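Local coordinates for protein chitinase (PDB 4TXG) that probably binds chitin and hydrolyses its glycosidic bonds, as a family GH18 chitinase with an additional C-terminal beta domain, at residues D709-G714 / T754-Y759; F661-F666 / I675-T680. One frame throughout, in Å; residues are numbered along the deposited sequence.

Contact 1. Residues D709-G714 / T754-Y759; sequences DQSGFG and TLDVVY. With CS (cesium ion), chain B.
F713 and L755 are brought together by their side-chain torsions: chi1 of -78° sets the phenyl CG beside its own backbone N, while chi1 of 52° tucks CG of L755 between backbone N and carbonyl carbon. L755 CB lies over one face of the F713 ring, displaced toward the rim and 3.8 Å from F713 CE1, a CH-pi contact. L755 CD2 lies by F713 CE2, while L755 CD1 sits between D709 CB, at 3.9 Å, and F713 CG. S711 OG accepts the backbone N-H of D756 at 3.0 Å in a nearly straight bond (169°). One residue earlier, Q710 N gives a 2.7 Å bond to D756 O, so D756 is gripped at both ends of its backbone. The segment 709-714 leaves the short edge strand 708-709, which pairs antiparallel with strand 752-758 in a four-stranded sheet of the C-terminal domain. S711 N bonds D709 OD2 at 2.9 Å, on the anti side and tilted out of the carboxylate plane, which makes an Asx turn; the same oxygen takes F713 N on its syn lone pair at 2.8 Å. D709 OD1 accepts L715 N, so the carboxylate bonds three backbone N-H groups of the loop. A cesium ion is bound by S711 O at 3.0 Å and by two waters, one of which donates to G712 O.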
loop_
_atom_site.group_PDB
_atom_site.type_symbol
_atom_site.label_atom_id
_atom_site.label_comp_id
_atom_site.label_asym_id
_atom_site.label_seq_id
_atom_site.Cartn_x
_atom_site.Cartn_y
_atom_site.Cartn_z
ATOM N N ASP A 709 21.466 14.939 15.275
ATOM C CA ASP A 709 20.853 14.851 16.594
ATOM C C ASP A 709 20.893 16.216 17.275
ATOM O O ASP A 709 21.694 17.081 16.908
ATOM C CB ASP A 709 21.524 13.767 17.459
ATOM C CG ASP A 709 22.871 14.192 18.018
ATOM O OD1 ASP A 709 23.888 14.005 17.324
ATOM O OD2 ASP A 709 22.917 14.681 19.169
ATOM N N GLN A 710 20.000 16.409 18.241
ATOM C CA GLN A 710 19.870 17.682 18.947
ATOM C C GLN A 710 20.451 17.622 20.349
ATOM O O GLN A 710 20.199 18.509 21.165
ATOM C CB GLN A 710 18.402 18.096 19.053
ATOM C CG GLN A 710 17.775 18.581 17.777
ATOM C CD GLN A 710 16.273 18.755 17.919
ATOM O OE1 GLN A 710 15.604 17.962 18.585
ATOM N NE2 GLN A 710 15.732 19.787 17.276
ATOM N N SER A 711 21.218 16.578 20.637
ATOM C CA SER A 711 21.684 16.346 21.997
ATOM C C SER A 711 23.194 16.499 22.120
ATOM O O SER A 711 23.766 16.219 23.174
ATOM C CB SER A 711 21.256 14.954 22.468
ATOM O OG SER A 711 19.848 14.803 22.390
ATOM N N GLY A 712 23.833 16.952 21.043
ATOM C CA GLY A 712 25.267 17.174 21.040
ATOM C C GLY A 712 26.107 15.921 20.842
ATOM O O GLY A 712 27.314 15.952 21.080
ATOM N N PHE A 713 25.471 14.832 20.408
ATOM C CA PHE A 713 26.146 13.545 20.167
ATOM C C PHE A 713 26.965 13.511 18.863
ATOM O O PHE A 713 27.870 12.691 18.712
ATOM C CB PHE A 713 25.122 12.399 20.109
ATOM C CG PHE A 713 24.618 11.934 21.449
ATOM C CD1 PHE A 713 23.822 12.757 22.234
ATOM C CD2 PHE A 713 24.894 10.644 21.898
ATOM C CE1 PHE A 713 23.344 12.322 23.467
ATOM C CE2 PHE A 713 24.420 10.200 23.134
ATOM C CZ PHE A 713 23.645 11.042 23.917
ATOM N N GLY A 714 26.620 14.363 17.904
ATOM C CA GLY A 714 27.322 14.367 16.630
ATOM C C GLY A 714 26.906 13.281 15.642
ATOM O O GLY A 714 27.688 12.898 14.772
ATOM N N THR A 754 19.299 8.048 25.807
ATOM C CA THR A 754 18.431 8.600 24.774
ATOM C C THR A 754 19.054 9.829 24.130
ATOM O O THR A 754 19.842 10.549 24.754
ATOM C CB THR A 754 17.064 8.998 25.333
ATOM O OG1 THR A 754 17.249 10.000 26.343
ATOM C CG2 THR A 754 16.350 7.800 25.935
ATOM N N LEU A 755 18.695 10.067 22.876
ATOM C CA LEU A 755 19.095 11.286 22.192
ATOM C C LEU A 755 17.992 11.714 21.245
ATOM O O LEU A 755 17.286 10.877 20.685
ATOM C CB LEU A 755 20.405 11.099 21.426
ATOM C CG LEU A 755 20.518 9.920 20.465
ATOM C CD1 LEU A 755 21.424 10.295 19.302
ATOM C CD2 LEU A 755 21.063 8.700 21.187
ATOM N N ASP A 756 17.847 13.021 21.075
ATOM C CA ASP A 756 16.861 13.549 20.152
ATOM C C ASP A 756 17.473 13.631 18.766
ATOM O O ASP A 756 18.566 14.156 18.601
ATOM C CB ASP A 756 16.375 14.918 20.611
ATOM C CG ASP A 756 15.722 14.868 21.980
ATOM O OD1 ASP A 756 14.788 14.058 22.161
ATOM O OD2 ASP A 756 16.154 15.630 22.871
ATOM N N VAL A 757 16.779 13.092 17.773
ATOM C CA VAL A 757 17.280 13.159 16.405
ATOM C C VAL A 757 16.349 14.037 15.602
ATOM O O VAL A 757 15.237 14.313 16.037
ATOM C CB VAL A 757 17.395 11.774 15.763
ATOM C CG1 VAL A 757 18.281 10.881 16.628
ATOM C CG2 VAL A 757 16.028 11.138 15.581
ATOM N N VAL A 758 16.804 14.511 14.449
ATOM C CA VAL A 758 15.945 15.321 13.588
ATOM C C VAL A 758 16.169 14.922 12.145
ATOM O O VAL A 758 17.314 14.801 11.702
ATOM C CB VAL A 758 16.214 16.835 13.728
ATOM C CG1 VAL A 758 15.343 17.627 12.763
ATOM C CG2 VAL A 758 15.926 17.287 15.110
ATOM N N TYR A 759 15.080 14.687 11.422
ATOM C CA TYR A 759 15.149 14.482 9.976
ATOM C C TYR A 759 13.892 15.089 9.339
ATOM O O TYR A 759 12.975 15.501 10.053
ATOM C CB TYR A 759 15.308 13.000 9.625
ATOM C CG TYR A 759 14.310 12.071 10.284
ATOM C CD1 TYR A 759 14.529 11.564 11.563
ATOM C CD2 TYR A 759 13.165 11.675 9.613
ATOM C CE1 TYR A 759 13.612 10.706 12.167
ATOM C CE2 TYR A 759 12.248 10.824 10.206
ATOM C CZ TYR A 759 12.477 10.344 11.483
ATOM O OH TYR A 759 11.564 9.490 12.060
HETATM CS CS CS B . 26.081 15.141 24.841
HETATM O O HOH W 1 28.781 15.100 23.105
HETATM O O HOH W 2 26.565 13.491 27.166
#

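Contact 2. Residues F661-F666 / I675-T680; sequences FSLGGF and INPKLT
P677 packs its pyrrolidine ring against F666, whose side chain can be followed outward. From F666 CB, chi1 of -74° puts CG beside the backbone N. P677 CB lies over one face of the ring, offset toward the rim and 16° off the ring normal. CD1 and CD2 are the more distant from that carbon, CE1 and CE2 come closer, and CZ at the tip reaches P677 CB at 3.5 Å. The CZ and CE1 atoms also meet P677 CG, so the proline overlaps the outer half of the ring. CE1 has a second neighbour at the ring edge, near its plane: CG2 of I675 at 3.7 Å.

Beyond this aromatic end the segments run as an antiparallel ladder. G664 and K678 form a hydrogen-bonded pair, with K678 N to G664 O at 2.7 Å and the reverse bond, G664 N to K678 O, at 2.9 Å. S662 and T680 repeat the pattern; T680 N to S662 O is almost straight at 175°. A water spans S662 OG and T680 O beside that pair. Between the two lies the non-hydrogen-bonded pair L663 and L679, where L663 CD2 touches L679 CB at 3.7 Å on the face opposite S662 and T680. L679 CD1 also approaches the edge of the F661 ring.

Strands 659-664 and 678-683, joined by the long loop 665-677, form an antiparallel hairpin at the border of the sheet. Strand 659-664 is one of the two outermost strands of this four-stranded sheet, strand 678-683 is next, and strand 752-758 lies on the far side of it. F661 stacks on Y769 of strand 767-773, in the domain's other sheet, while F666 touches E381 and T382 in a loop just after helix 374-377.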
loop_
_atom_site.group_PDB
_atom_site.type_symbol
_atom_site.label_atom_id
_atom_site.label_comp_id
_atom_site.label_asym_id
_atom_site.label_seq_id
_atom_site.Cartn_x
_atom_site.Cartn_y
_atom_site.Cartn_z
ATOM N N PHE A 661 17.356 -0.785 19.825
ATOM C CA PHE A 661 17.199 0.568 19.295
ATOM C C PHE A 661 15.741 0.850 18.974
ATOM O O PHE A 661 15.071 0.013 18.367
ATOM C CB PHE A 661 17.998 0.770 18.005
ATOM C CG PHE A 661 19.483 0.682 18.164
ATOM C CD1 PHE A 661 20.116 -0.552 18.238
ATOM C CD2 PHE A 661 20.254 1.833 18.189
ATOM C CE1 PHE A 661 21.489 -0.633 18.363
ATOM C CE2 PHE A 661 21.632 1.753 18.315
ATOM C CZ PHE A 661 22.247 0.518 18.406
ATOM N N SER A 662 15.251 2.034 19.331
ATOM C CA SER A 662 13.924 2.435 18.861
ATOM C C SER A 662 13.735 3.945 18.844
ATOM O O SER A 662 14.249 4.657 19.709
ATOM C CB SER A 662 12.831 1.791 19.720
ATOM O OG SER A 662 13.001 2.100 21.087
ATOM N N LEU A 663 13.002 4.419 17.837
ATOM C CA LEU A 663 12.573 5.814 17.773
ATOM C C LEU A 663 11.185 5.929 18.371
ATOM O O LEU A 663 10.316 5.116 18.069
ATOM C CB LEU A 663 12.568 6.326 16.327
ATOM C CG LEU A 663 13.903 6.398 15.606
ATOM C CD1 LEU A 663 13.722 6.850 14.157
ATOM C CD2 LEU A 663 14.829 7.353 16.364
ATOM N N GLY A 664 10.974 6.936 19.216
ATOM C CA GLY A 664 9.681 7.135 19.847
ATOM C C GLY A 664 9.508 8.575 20.295
ATOM O O GLY A 664 10.305 9.439 19.938
ATOM N N GLY A 665 8.461 8.844 21.069
ATOM C CA GLY A 665 8.190 10.205 21.501
ATOM C C GLY A 665 7.837 11.128 20.346
ATOM O O GLY A 665 8.212 12.306 20.333
ATOM N N PHE A 666 7.112 10.595 19.370
ATOM C CA PHE A 666 6.629 11.409 18.253
ATOM C C PHE A 666 5.501 12.328 18.712
ATOM O O PHE A 666 4.652 11.921 19.502
ATOM C CB PHE A 666 6.124 10.524 17.109
ATOM C CG PHE A 666 7.214 9.857 16.311
ATOM C CD1 PHE A 666 7.758 10.485 15.195
ATOM C CD2 PHE A 666 7.687 8.598 16.664
ATOM C CE1 PHE A 666 8.753 9.871 14.439
ATOM C CE2 PHE A 666 8.682 7.975 15.910
ATOM C CZ PHE A 666 9.218 8.615 14.802
ATOM N N ILE A 675 10.732 16.307 11.777
ATOM C CA ILE A 675 10.455 15.068 12.481
ATOM C C ILE A 675 11.535 14.851 13.533
ATOM O O ILE A 675 12.692 14.593 13.194
ATOM C CB ILE A 675 10.382 13.891 11.489
ATOM C CG1 ILE A 675 9.352 14.215 10.407
ATOM C CG2 ILE A 675 9.992 12.598 12.210
ATOM C CD1 ILE A 675 9.168 13.127 9.329
ATOM N N ASN A 676 11.180 14.976 14.812
ATOM C CA ASN A 676 12.209 14.892 15.844
ATOM C C ASN A 676 11.851 13.962 17.008
ATOM O O ASN A 676 11.603 14.398 18.141
ATOM C CB ASN A 676 12.567 16.292 16.358
ATOM C CG ASN A 676 11.451 16.940 17.119
ATOM O OD1 ASN A 676 10.276 16.690 16.852
ATOM N ND2 ASN A 676 11.811 17.760 18.109
ATOM N N PRO A 677 11.844 12.657 16.727
ATOM C CA PRO A 677 11.629 11.657 17.771
ATOM C C PRO A 677 12.862 11.489 18.639
ATOM O O PRO A 677 13.931 12.012 18.333
ATOM C CB PRO A 677 11.366 10.384 16.976
ATOM C CG PRO A 677 12.222 10.571 15.737
ATOM C CD PRO A 677 12.038 12.033 15.400
ATOM N N LYS A 678 12.703 10.745 19.720
ATOM C CA LYS A 678 13.819 10.396 20.582
ATOM C C LYS A 678 14.325 9.002 20.223
ATOM O O LYS A 678 13.531 8.071 20.085
ATOM C CB LYS A 678 13.373 10.451 22.044
ATOM C CG LYS A 678 14.485 10.362 23.062
ATOM C CD LYS A 678 13.929 10.577 24.463
ATOM C CE LYS A 678 13.260 11.939 24.587
ATOM N NZ LYS A 678 12.420 12.024 25.813
ATOM N N LEU A 679 15.638 8.861 20.059
ATOM C CA LEU A 679 16.250 7.545 19.871
ATOM C C LEU A 679 16.666 6.965 21.221
ATOM O O LEU A 679 17.428 7.586 21.963
ATOM C CB LEU A 679 17.457 7.634 18.933
ATOM C CG LEU A 679 18.313 6.373 18.753
ATOM C CD1 LEU A 679 17.519 5.241 18.112
ATOM C CD2 LEU A 679 19.577 6.685 17.946
ATOM N N THR A 680 16.144 5.789 21.556
ATOM C CA THR A 680 16.526 5.133 22.804
ATOM C C THR A 680 17.378 3.919 22.484
ATOM O O THR A 680 17.008 3.100 21.649
ATOM C CB THR A 680 15.306 4.700 23.641
ATOM O OG1 THR A 680 14.561 5.861 24.041
ATOM C CG2 THR A 680 15.754 3.938 24.893
HETATM O O HOH W 3 15.107 1.108 22.602
#

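Overall arrangement
Reading from the N terminus, contact 2 comes first: strand 659-664 turns back through a loop without regular structure and closes on segment 675-680. The chain then continues through strand 694-700, and contact 1 opens at the end of the short strand 708-709; that one closes only after strands 716-719 and 734-740, on strand 752-758. The two are in series, neither nested nor crossed. They nevertheless share one sheet, because strands 678-683 and 752-758 are neighbours: L755 O and L679 N, and Y759 O and I675 N, probably hydrogen-bond. Contact 2 thus ties one edge of the four-stranded sheet to its interior, and contact 1 the other edge.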